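Side-chain contacts in NEQ263 (Nanoarchaeum equitans Kin4-M, PDB 5BN3), which probably binds ATP as the NeqB subunit of an ATP synthase catalytic core that it forms together with NeqA: residues E67-G71 and G72-G76; E237-L241 and R242-P246; D293-G296 and Y297-G301; Y339-I342 and L343-Y347. One frame throughout, in Å; residues are numbered along the deposited sequence.

From the N terminus, the four contacts follow one another in series; none encloses or crosses another. Contact 1 closes a beta turn that leads into strand 73-75, at the border of the large mixed sheet. Contact 2 ends helix 228-241 and starts the loop toward helix 255-263. Contact 3 ends helix 290-296 and leads into strand 301-304, near bound ADP. Contact 4 is one stretch of helix 334-356 in the C-terminal domain. Contacts 2 and 3 share the nucleotide-binding domain, with centres about 24 Å apart. Contacts 2 and 4 lie on opposite sides of the chain's centre, about 47 Å apart between centres.

Contact 1 (E67-G71 and G72-G76); sequences EDYIG and GIFNG
Tyr69 O accepts the backbone bond that closes a type II beta turn from Tyr69 to Gly72. Gly72 N donates to Tyr69 O at 2.9 Å, with an N-H...O angle of 145°. The donor stands above the carbonyl plane rather than on a lone pair. Gly71, with a positive phi, takes the turn position that suits a residue without a side chain. The same carbonyl also meets the rim of Phe74: Tyr69 O lies 3.3 Å from Phe74 CE1, at the ring edge and in its plane. Tyr69 CD2 sits over one face of the Phe74 ring, displaced toward the rim, with CD2 3.4 Å from Phe74 CZ. The two rings are oblique, their planes at 49°. Phe74 has CG anti to its carbonyl carbon (chi1 -53°), which turns its ring back over the turn. The ring edge at Phe74 CE1 packs close against the backbone of Gly72, which has no side chain. The hydroxyl of Tyr69 is hydrogen-bonded to Ala64 O. Around the contact, Tyr69 packs on Leu209 of helix 196-215, while the ring of Phe74 meets that of Phe188. Strand 73-75 runs parallel to strand 185-190 at this end of the mixed sheet.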
loop_
_atom_site.group_PDB
_atom_site.type_symbol
_atom_site.label_atom_id
_atom_site.label_comp_id
_atom_site.label_asym_id
_atom_site.label_seq_id
_atom_site.Cartn_x
_atom_site.Cartn_y
_atom_site.Cartn_z
ATOM N N GLU B 67 31.848 -5.880 -38.836
ATOM C CA GLU B 67 31.091 -7.105 -39.050
ATOM C C GLU B 67 31.803 -8.306 -38.439
ATOM O O GLU B 67 31.370 -9.444 -38.612
ATOM C CB GLU B 67 30.841 -7.337 -40.543
ATOM C CG GLU B 67 30.029 -6.243 -41.216
ATOM C CD GLU B 67 29.345 -6.724 -42.481
ATOM O OE1 GLU B 67 29.304 -7.953 -42.705
ATOM O OE2 GLU B 67 28.841 -5.876 -43.248
ATOM N N ASP B 68 32.894 -8.043 -37.723
ATOM C CA ASP B 68 33.663 -9.096 -37.064
ATOM C C ASP B 68 32.871 -9.791 -35.955
ATOM O O ASP B 68 33.104 -10.964 -35.662
ATOM C CB ASP B 68 34.970 -8.531 -36.496
ATOM C CG ASP B 68 35.956 -8.121 -37.577
ATOM O OD1 ASP B 68 35.775 -8.533 -38.742
ATOM O OD2 ASP B 68 36.922 -7.397 -37.255
ATOM N N TYR B 69 31.939 -9.065 -35.340
ATOM C CA TYR B 69 31.117 -9.611 -34.260
ATOM C C TYR B 69 30.229 -10.751 -34.745
ATOM O O TYR B 69 29.883 -11.651 -33.980
ATOM C CB TYR B 69 30.244 -8.515 -33.641
ATOM C CG TYR B 69 31.019 -7.482 -32.862
ATOM C CD1 TYR B 69 31.520 -6.352 -33.482
ATOM C CD2 TYR B 69 31.246 -7.636 -31.504
ATOM C CE1 TYR B 69 32.226 -5.411 -32.778
ATOM C CE2 TYR B 69 31.954 -6.695 -30.788
ATOM C CZ TYR B 69 32.441 -5.584 -31.431
ATOM O OH TYR B 69 33.147 -4.641 -30.725
ATOM N N ILE B 70 29.863 -10.700 -36.020
ATOM C CA ILE B 70 28.987 -11.704 -36.610
ATOM C C ILE B 70 29.650 -13.081 -36.591
ATOM O O ILE B 70 30.738 -13.265 -37.143
ATOM C CB ILE B 70 28.589 -11.319 -38.050
ATOM C CG1 ILE B 70 28.000 -9.905 -38.067
ATOM C CG2 ILE B 70 27.596 -12.319 -38.616
ATOM C CD1 ILE B 70 27.599 -9.414 -39.445
ATOM N N GLY B 71 28.993 -14.039 -35.943
ATOM C CA GLY B 71 29.542 -15.375 -35.784
ATOM C C GLY B 71 30.190 -15.577 -34.428
ATOM O O GLY B 71 30.660 -16.673 -34.110
ATOM N N GLY B 72 30.204 -14.521 -33.618
ATOM C CA GLY B 72 30.881 -14.567 -32.335
ATOM C C GLY B 72 29.984 -14.460 -31.114
ATOM O O GLY B 72 28.809 -14.098 -31.214
ATOM N N ILE B 73 30.559 -14.788 -29.959
ATOM C CA ILE B 73 29.897 -14.666 -28.664
ATOM C C ILE B 73 30.736 -13.764 -27.759
ATOM O O ILE B 73 31.950 -13.950 -27.632
ATOM C CB ILE B 73 29.719 -16.040 -27.992
ATOM C CG1 ILE B 73 28.886 -16.961 -28.890
ATOM C CG2 ILE B 73 29.047 -15.893 -26.637
ATOM C CD1 ILE B 73 28.682 -18.350 -28.321
ATOM N N PHE B 74 30.086 -12.788 -27.134
ATOM C CA PHE B 74 30.788 -11.756 -26.374
ATOM C C PHE B 74 30.124 -11.547 -25.018
ATOM O O PHE B 74 28.987 -11.977 -24.814
ATOM C CB PHE B 74 30.790 -10.442 -27.168
ATOM C CG PHE B 74 31.309 -10.582 -28.578
ATOM C CD1 PHE B 74 30.481 -11.029 -29.600
ATOM C CD2 PHE B 74 32.624 -10.264 -28.881
ATOM C CE1 PHE B 74 30.959 -11.167 -30.893
ATOM C CE2 PHE B 74 33.107 -10.397 -30.173
ATOM C CZ PHE B 74 32.275 -10.850 -31.177
ATOM N N ASN B 75 30.821 -10.896 -24.089
ATOM C CA ASN B 75 30.184 -10.520 -22.827
ATOM C C ASN B 75 29.431 -9.197 -22.960
ATOM O O ASN B 75 29.300 -8.664 -24.063
ATOM C CB ASN B 75 31.180 -10.489 -21.654
ATOM C CG ASN B 75 32.250 -9.413 -21.804
ATOM O OD1 ASN B 75 32.175 -8.546 -22.674
ATOM N ND2 ASN B 75 33.255 -9.465 -20.936
ATOM N N GLY B 76 28.951 -8.662 -21.841
ATOM C CA GLY B 76 28.179 -7.431 -21.867
ATOM C C GLY B 76 28.967 -6.204 -22.286
ATOM O O GLY B 76 28.385 -5.187 -22.664
#

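Contact 2 (E237-L241 and R242-P246); sequences EISTL and RKEIP
Ser239 and Glu244 meet across the C-terminal end of helix 228-241, where the chain leaves the helix for a loop. Glu244 points back toward the helix and runs extended beyond CG, so its carboxylate reaches the last helical turn. Ser239 OG approaches from above the carboxylate plane, 68° out of it, and donates to Glu244 OE2 at 2.8 Å. Its chi1 of 174° sets OG opposite the backbone N and brings it to the acid. Glu244 CB also lies against the helix, 3.2 Å from Ser239 O. Arg242 comes to the other carboxylate oxygen side-on. Its chain bends at chi2 and chi3, which lays the guanidinium edge toward the acid. The carboxylate is thus held from two directions, by a hydroxyl above its plane and by a guanidinium edge. Tyr254 OH adds a further bond to Glu244 OE1, and Arg242 NH1 bonds to Ile32 O. Arg242 N still donates to Ile238 O at 3.0 Å, the last clear helical bond here. Ile238 and Leu241 pack on Leu42 of strand 38-43. Arg242 NE and Arg242 NH2 both grip the single atom Glu244 OE1, each at 2.7 Å.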
loop_
_atom_site.group_PDB
_atom_site.type_symbol
_atom_site.label_atom_id
_atom_site.label_comp_id
_atom_site.label_asym_id
_atom_site.label_seq_id
_atom_site.Cartn_x
_atom_site.Cartn_y
_atom_site.Cartn_z
ATOM N N GLU B 237 20.002 -1.202 -9.001
ATOM C CA GLU B 237 21.173 -1.466 -8.181
ATOM C C GLU B 237 22.149 -0.292 -8.258
ATOM O O GLU B 237 22.658 0.176 -7.238
ATOM C CB GLU B 237 21.843 -2.763 -8.629
ATOM C CG GLU B 237 22.998 -3.179 -7.752
ATOM C CD GLU B 237 23.497 -4.573 -8.058
ATOM O OE1 GLU B 237 22.862 -5.283 -8.870
ATOM O OE2 GLU B 237 24.529 -4.963 -7.479
ATOM N N ILE B 238 22.385 0.186 -9.476
ATOM C CA ILE B 238 23.253 1.334 -9.711
ATOM C C ILE B 238 22.646 2.615 -9.149
ATOM O O ILE B 238 23.338 3.414 -8.516
ATOM C CB ILE B 238 23.531 1.508 -11.217
ATOM C CG1 ILE B 238 24.215 0.253 -11.763
ATOM C CG2 ILE B 238 24.382 2.741 -11.474
ATOM C CD1 ILE B 238 24.465 0.282 -13.246
ATOM N N SER B 239 21.351 2.805 -9.381
ATOM C CA SER B 239 20.645 3.975 -8.871
ATOM C C SER B 239 20.718 4.076 -7.352
ATOM O O SER B 239 20.759 5.174 -6.809
ATOM C CB SER B 239 19.182 3.949 -9.314
ATOM O OG SER B 239 18.459 5.006 -8.712
ATOM N N THR B 240 20.730 2.928 -6.681
ATOM C CA THR B 240 20.768 2.867 -5.221
ATOM C C THR B 240 22.193 3.058 -4.686
ATOM O O THR B 240 22.386 3.563 -3.577
ATOM C CB THR B 240 20.181 1.529 -4.711
ATOM O OG1 THR B 240 18.870 1.339 -5.261
ATOM C CG2 THR B 240 20.085 1.520 -3.203
ATOM N N LEU B 241 23.187 2.673 -5.484
ATOM C CA LEU B 241 24.592 2.873 -5.121
ATOM C C LEU B 241 24.943 4.357 -5.158
ATOM O O LEU B 241 25.571 4.884 -4.238
ATOM C CB LEU B 241 25.508 2.072 -6.045
ATOM C CG LEU B 241 25.571 0.573 -5.750
ATOM C CD1 LEU B 241 26.413 -0.141 -6.787
ATOM C CD2 LEU B 241 26.125 0.327 -4.357
ATOM N N ARG B 242 24.548 5.020 -6.239
ATOM C CA ARG B 242 24.398 6.462 -6.232
ATOM C C ARG B 242 23.338 6.676 -5.165
ATOM O O ARG B 242 22.424 5.874 -5.045
ATOM C CB ARG B 242 23.872 6.921 -7.592
ATOM C CG ARG B 242 24.692 8.005 -8.265
ATOM C CD ARG B 242 24.916 7.692 -9.744
ATOM N NE ARG B 242 23.670 7.433 -10.466
ATOM C CZ ARG B 242 23.597 7.170 -11.769
ATOM N NH1 ARG B 242 24.697 7.135 -12.508
ATOM N NH2 ARG B 242 22.420 6.946 -12.334
ATOM N N LYS B 243 23.438 7.723 -4.364
ATOM C CA LYS B 243 22.447 7.875 -3.304
ATOM C C LYS B 243 21.166 8.541 -3.820
ATOM O O LYS B 243 20.643 9.468 -3.197
ATOM C CB LYS B 243 23.034 8.635 -2.119
ATOM C CG LYS B 243 24.229 7.954 -1.455
ATOM C CD LYS B 243 23.828 6.641 -0.792
ATOM C CE LYS B 243 24.596 6.403 0.507
ATOM N NZ LYS B 243 24.104 5.206 1.256
ATOM N N GLU B 244 20.664 8.046 -4.951
ATOM C CA GLU B 244 19.479 8.605 -5.600
ATOM C C GLU B 244 18.193 8.382 -4.808
ATOM O O GLU B 244 18.038 7.373 -4.118
ATOM C CB GLU B 244 19.308 8.018 -7.008
ATOM C CG GLU B 244 20.442 8.332 -7.972
ATOM C CD GLU B 244 20.127 7.894 -9.387
ATOM O OE1 GLU B 244 21.050 7.863 -10.229
ATOM O OE2 GLU B 244 18.949 7.584 -9.659
ATOM N N ILE B 245 17.270 9.331 -4.928
ATOM C CA ILE B 245 15.960 9.217 -4.301
ATOM C C ILE B 245 15.091 8.239 -5.090
ATOM O O ILE B 245 14.711 8.513 -6.230
ATOM C CB ILE B 245 15.270 10.587 -4.205
ATOM C CG1 ILE B 245 16.078 11.515 -3.292
ATOM C CG2 ILE B 245 13.859 10.434 -3.685
ATOM C CD1 ILE B 245 15.559 12.935 -3.231
ATOM N N PRO B 246 14.768 7.092 -4.475
ATOM C CA PRO B 246 14.077 5.990 -5.154
ATOM C C PRO B 246 12.621 6.311 -5.476
ATOM O O PRO B 246 11.994 7.121 -4.792
ATOM C CB PRO B 246 14.140 4.861 -4.122
ATOM C CG PRO B 246 14.156 5.569 -2.807
ATOM C CD PRO B 246 14.957 6.824 -3.037
#

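Contact 3 (D293-G296 and Y297-G301); sequences DLTG and YITEG
The Tyr297 ring carries the carboxylate of Asp293 at its edge, with OD2 in the ring plane. The two side chains lie side by side and point the same way. Carboxylate and ring planes are nearly perpendicular, at 87°. Asp293 OD2 is 3.6 Å from Tyr297 CE2, and Asp293 O comes within 3.2 Å of Tyr297 CD2, obliquely to the ring. Leu294 CA also borders the ring near its plane. Asp293 has CG anti to the backbone N (chi1 -178°), which swings the acid alongside the ring four residues on. The Tyr297 hydroxyl is within hydrogen-bonding reach of Pro381 O, the stronger partner, and Gly223 O of a neighbouring NeqA subunit, which share its one proton.

At the helix end, Tyr297 N donates to Asp293 O. Thr295 O accepts from Thr299 N at 2.9 Å, nearly in line with its C=O, and from Ile298 N at 3.0 Å, well above the carbonyl plane. The methyls Thr295 CG2 and Thr299 CG2 touch at 3.8 Å. Ile298 lays CG1 and CD1 against Leu294 O, with CG1 at 3.3 Å, and packs on helix 255-263.

Several backbone oxygens here serve other residues. Gly296 O accepts from Arg326, a residue seen to bind ADP in a structure of this protein, and the oxygens of Ile298 and Thr299 accept from Arg253 of the neighbouring NeqA subunit. The arrangement is a helix end at a subunit interface of the alpha/beta ATPase P-loop domain, beside a nucleotide site, with the Tyr297 side chain about 5 Å from bound ADP, between nearest atoms.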
loop_
_atom_site.group_PDB
_atom_site.type_symbol
_atom_site.label_atom_id
_atom_site.label_comp_id
_atom_site.label_asym_id
_atom_site.label_seq_id
_atom_site.Cartn_x
_atom_site.Cartn_y
_atom_site.Cartn_z
ATOM N N ASP B 293 4.540 -2.390 -17.422
ATOM C CA ASP B 293 3.707 -1.216 -17.660
ATOM C C ASP B 293 4.448 -0.131 -18.439
ATOM O O ASP B 293 3.925 0.403 -19.419
ATOM C CB ASP B 293 3.171 -0.648 -16.343
ATOM C CG ASP B 293 2.268 0.546 -16.553
ATOM O OD1 ASP B 293 1.175 0.370 -17.136
ATOM O OD2 ASP B 293 2.639 1.665 -16.135
ATOM N N LEU B 294 5.665 0.193 -18.008
ATOM C CA LEU B 294 6.472 1.190 -18.716
ATOM C C LEU B 294 6.859 0.698 -20.108
ATOM O O LEU B 294 6.870 1.473 -21.066
ATOM C CB LEU B 294 7.724 1.559 -17.912
ATOM C CG LEU B 294 7.514 2.319 -16.600
ATOM C CD1 LEU B 294 8.844 2.776 -16.016
ATOM C CD2 LEU B 294 6.584 3.504 -16.795
ATOM N N THR B 295 7.169 -0.591 -20.217
ATOM C CA THR B 295 7.521 -1.179 -21.506
ATOM C C THR B 295 6.329 -1.108 -22.455
ATOM O O THR B 295 6.483 -0.814 -23.645
ATOM C CB THR B 295 7.986 -2.638 -21.344
ATOM O OG1 THR B 295 9.195 -2.665 -20.572
ATOM C CG2 THR B 295 8.244 -3.283 -22.700
ATOM N N GLY B 296 5.138 -1.363 -21.922
ATOM C CA GLY B 296 3.919 -1.246 -22.702
ATOM C C GLY B 296 3.734 0.153 -23.260
ATOM O O GLY B 296 3.284 0.316 -24.395
ATOM N N TYR B 297 4.090 1.162 -22.468
ATOM C CA TYR B 297 3.981 2.557 -22.896
ATOM C C TYR B 297 5.023 2.961 -23.941
ATOM O O TYR B 297 4.937 4.050 -24.516
ATOM C CB TYR B 297 4.095 3.499 -21.690
ATOM C CG TYR B 297 2.803 3.747 -20.943
ATOM C CD1 TYR B 297 1.740 4.395 -21.552
ATOM C CD2 TYR B 297 2.661 3.361 -19.618
ATOM C CE1 TYR B 297 0.562 4.631 -20.869
ATOM C CE2 TYR B 297 1.485 3.597 -18.925
ATOM C CZ TYR B 297 0.442 4.234 -19.559
ATOM O OH TYR B 297 -0.735 4.479 -18.887
ATOM N N ILE B 298 6.009 2.099 -24.179
ATOM C CA ILE B 298 7.092 2.422 -25.112
ATOM C C ILE B 298 7.085 1.578 -26.388
ATOM O O ILE B 298 7.109 2.122 -27.492
ATOM C CB ILE B 298 8.473 2.290 -24.442
ATOM C CG1 ILE B 298 8.561 3.226 -23.237
ATOM C CG2 ILE B 298 9.577 2.622 -25.436
ATOM C CD1 ILE B 298 9.645 2.844 -22.250
ATOM N N THR B 299 7.075 0.256 -26.244
ATOM C CA THR B 299 7.059 -0.620 -27.416
ATOM C C THR B 299 5.791 -0.415 -28.237
ATOM O O THR B 299 4.788 0.096 -27.734
ATOM C CB THR B 299 7.232 -2.117 -27.052
ATOM O OG1 THR B 299 6.164 -2.542 -26.196
ATOM C CG2 THR B 299 8.565 -2.349 -26.360
ATOM N N GLU B 300 5.844 -0.808 -29.504
ATOM C CA GLU B 300 4.703 -0.630 -30.389
ATOM C C GLU B 300 3.818 -1.868 -30.348
ATOM O O GLU B 300 3.494 -2.462 -31.377
ATOM C CB GLU B 300 5.173 -0.291 -31.807
ATOM C CG GLU B 300 5.757 1.119 -31.900
ATOM C CD GLU B 300 6.786 1.286 -33.002
ATOM O OE1 GLU B 300 7.244 0.270 -33.569
ATOM O OE2 GLU B 300 7.144 2.448 -33.295
ATOM N N GLY B 301 3.431 -2.240 -29.132
ATOM C CA GLY B 301 2.613 -3.413 -28.912
ATOM C C GLY B 301 3.332 -4.476 -28.108
ATOM O O GLY B 301 4.494 -4.308 -27.721
#

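Contact 4 (Y339-I342 and L343-Y347); sequences YADI and LIKSY
Lys345 starts over the backbone of Asp341, one helical turn back. Its CB lies 3.3 Å from Asp341 O, and CG follows at 3.2 Å from the same oxygen. The chain rises from the helix surface, and the bends at chi2 (-105°) and chi4 (61°) turn its end over toward Asp341. CE passes 3.9 Å from Asp341 OD1. NZ at the tip forms a salt bridge to Asp341 OD1 at 2.8 Å. The ammonium meets OD1 on its syn side, 23° out of the carboxylate plane. Asp341 OD2 is farther from NZ, at 3.3 Å, so the bridge leans on one oxygen. Asp341 sets its acid toward the lysine although its CB points away. Beneath the bridge, Lys345 N donates to Asp341 O, so the pair is joined by backbone and side chain alike.

The next residue pair is held through a single carbonyl. Ile342 O accepts from Ser346 OG at 2.7 Å, in the carbonyl plane, and from Ser346 N at 3.2 Å, from above that plane. The serine hydroxyl is thereby satisfied within its own helix. Ile342 CD1 lies near Ser346 OG.

These are i to i+4 contacts in the middle of helix 334-356 in the C-terminal domain. Lys345 packs on Lys411 of a neighbouring NeqA subunit. On the buried side, Leu343 meets Phe383, and Ser346 meets Tyr372 and Phe375, all of helix 367-384. Tyr339 stacks on Phe398 of helix 394-408 and bonds through OH to Asp402 of that helix.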
loop_
_atom_site.group_PDB
_atom_site.type_symbol
_atom_site.label_atom_id
_atom_site.label_comp_id
_atom_site.label_asym_id
_atom_site.label_seq_id
_atom_site.Cartn_x
_atom_site.Cartn_y
_atom_site.Cartn_z
ATOM N N TYR B 339 -10.199 -10.315 -41.908
ATOM C CA TYR B 339 -10.008 -11.534 -41.127
ATOM C C TYR B 339 -9.607 -11.236 -39.684
ATOM O O TYR B 339 -10.077 -11.895 -38.758
ATOM C CB TYR B 339 -8.970 -12.446 -41.789
ATOM C CG TYR B 339 -9.555 -13.389 -42.815
ATOM C CD1 TYR B 339 -10.130 -14.591 -42.429
ATOM C CD2 TYR B 339 -9.528 -13.080 -44.166
ATOM C CE1 TYR B 339 -10.666 -15.457 -43.361
ATOM C CE2 TYR B 339 -10.061 -13.939 -45.105
ATOM C CZ TYR B 339 -10.628 -15.125 -44.696
ATOM O OH TYR B 339 -11.160 -15.987 -45.625
ATOM N N ALA B 340 -8.735 -10.251 -39.497
ATOM C CA ALA B 340 -8.293 -9.875 -38.158
ATOM C C ALA B 340 -9.459 -9.358 -37.324
ATOM O O ALA B 340 -9.610 -9.724 -36.158
ATOM C CB ALA B 340 -7.204 -8.830 -38.235
ATOM N N ASP B 341 -10.277 -8.505 -37.931
ATOM C CA ASP B 341 -11.434 -7.939 -37.251
ATOM C C ASP B 341 -12.437 -9.022 -36.853
ATOM O O ASP B 341 -12.933 -9.029 -35.727
ATOM C CB ASP B 341 -12.106 -6.884 -38.136
ATOM C CG ASP B 341 -12.852 -5.836 -37.332
ATOM O OD1 ASP B 341 -12.283 -5.327 -36.343
ATOM O OD2 ASP B 341 -14.007 -5.523 -37.686
ATOM N N ILE B 342 -12.723 -9.942 -37.770
ATOM C CA ILE B 342 -13.677 -11.018 -37.508
ATOM C C ILE B 342 -13.159 -11.955 -36.410
ATOM O O ILE B 342 -13.932 -12.437 -35.582
ATOM C CB ILE B 342 -14.021 -11.798 -38.813
ATOM C CG1 ILE B 342 -15.534 -11.824 -39.057
ATOM C CG2 ILE B 342 -13.464 -13.218 -38.788
ATOM C CD1 ILE B 342 -16.283 -12.808 -38.175
ATOM N N LEU B 343 -11.849 -12.189 -36.387
ATOM C CA LEU B 343 -11.260 -13.080 -35.396
ATOM C C LEU B 343 -11.324 -12.456 -34.008
ATOM O O LEU B 343 -11.784 -13.086 -33.057
ATOM C CB LEU B 343 -9.808 -13.401 -35.760
ATOM C CG LEU B 343 -8.971 -14.071 -34.668
ATOM C CD1 LEU B 343 -9.450 -15.492 -34.412
ATOM C CD2 LEU B 343 -7.493 -14.055 -35.027
ATOM N N ILE B 344 -10.868 -11.213 -33.909
ATOM C CA ILE B 344 -10.803 -10.515 -32.629
ATOM C C ILE B 344 -12.188 -10.294 -32.020
ATOM O O ILE B 344 -12.413 -10.597 -30.846
ATOM C CB ILE B 344 -10.083 -9.158 -32.776
ATOM C CG1 ILE B 344 -8.605 -9.373 -33.111
ATOM C CG2 ILE B 344 -10.216 -8.344 -31.506
ATOM C CD1 ILE B 344 -7.866 -10.215 -32.088
ATOM N N LYS B 345 -13.113 -9.776 -32.820
ATOM C CA LYS B 345 -14.452 -9.452 -32.330
ATOM C C LYS B 345 -15.262 -10.689 -31.937
ATOM O O LYS B 345 -15.973 -10.673 -30.934
ATOM C CB LYS B 345 -15.214 -8.613 -33.363
ATOM C CG LYS B 345 -14.565 -7.265 -33.682
ATOM C CD LYS B 345 -15.316 -6.103 -33.042
ATOM C CE LYS B 345 -14.544 -4.791 -33.171
ATOM N NZ LYS B 345 -14.299 -4.386 -34.582
ATOM N N SER B 346 -15.153 -11.756 -32.723
ATOM C CA SER B 346 -15.896 -12.982 -32.445
ATOM C C SER B 346 -15.327 -13.751 -31.253
ATOM O O SER B 346 -16.075 -14.354 -30.485
ATOM C CB SER B 346 -15.934 -13.886 -33.679
ATOM O OG SER B 346 -16.447 -13.195 -34.804
ATOM N N TYR B 347 -14.004 -13.732 -31.106
ATOM C CA TYR B 347 -13.346 -14.380 -29.975
ATOM C C TYR B 347 -13.737 -13.679 -28.679
ATOM O O TYR B 347 -14.033 -14.329 -27.678
ATOM C CB TYR B 347 -11.822 -14.364 -30.159
ATOM C CG TYR B 347 -11.052 -15.116 -29.095
ATOM C CD1 TYR B 347 -11.275 -16.467 -28.875
ATOM C CD2 TYR B 347 -10.088 -14.480 -28.326
ATOM C CE1 TYR B 347 -10.574 -17.161 -27.909
ATOM C CE2 TYR B 347 -9.379 -15.169 -27.355
ATOM C CZ TYR B 347 -9.628 -16.508 -27.153
ATOM O OH TYR B 347 -8.932 -17.204 -26.194
#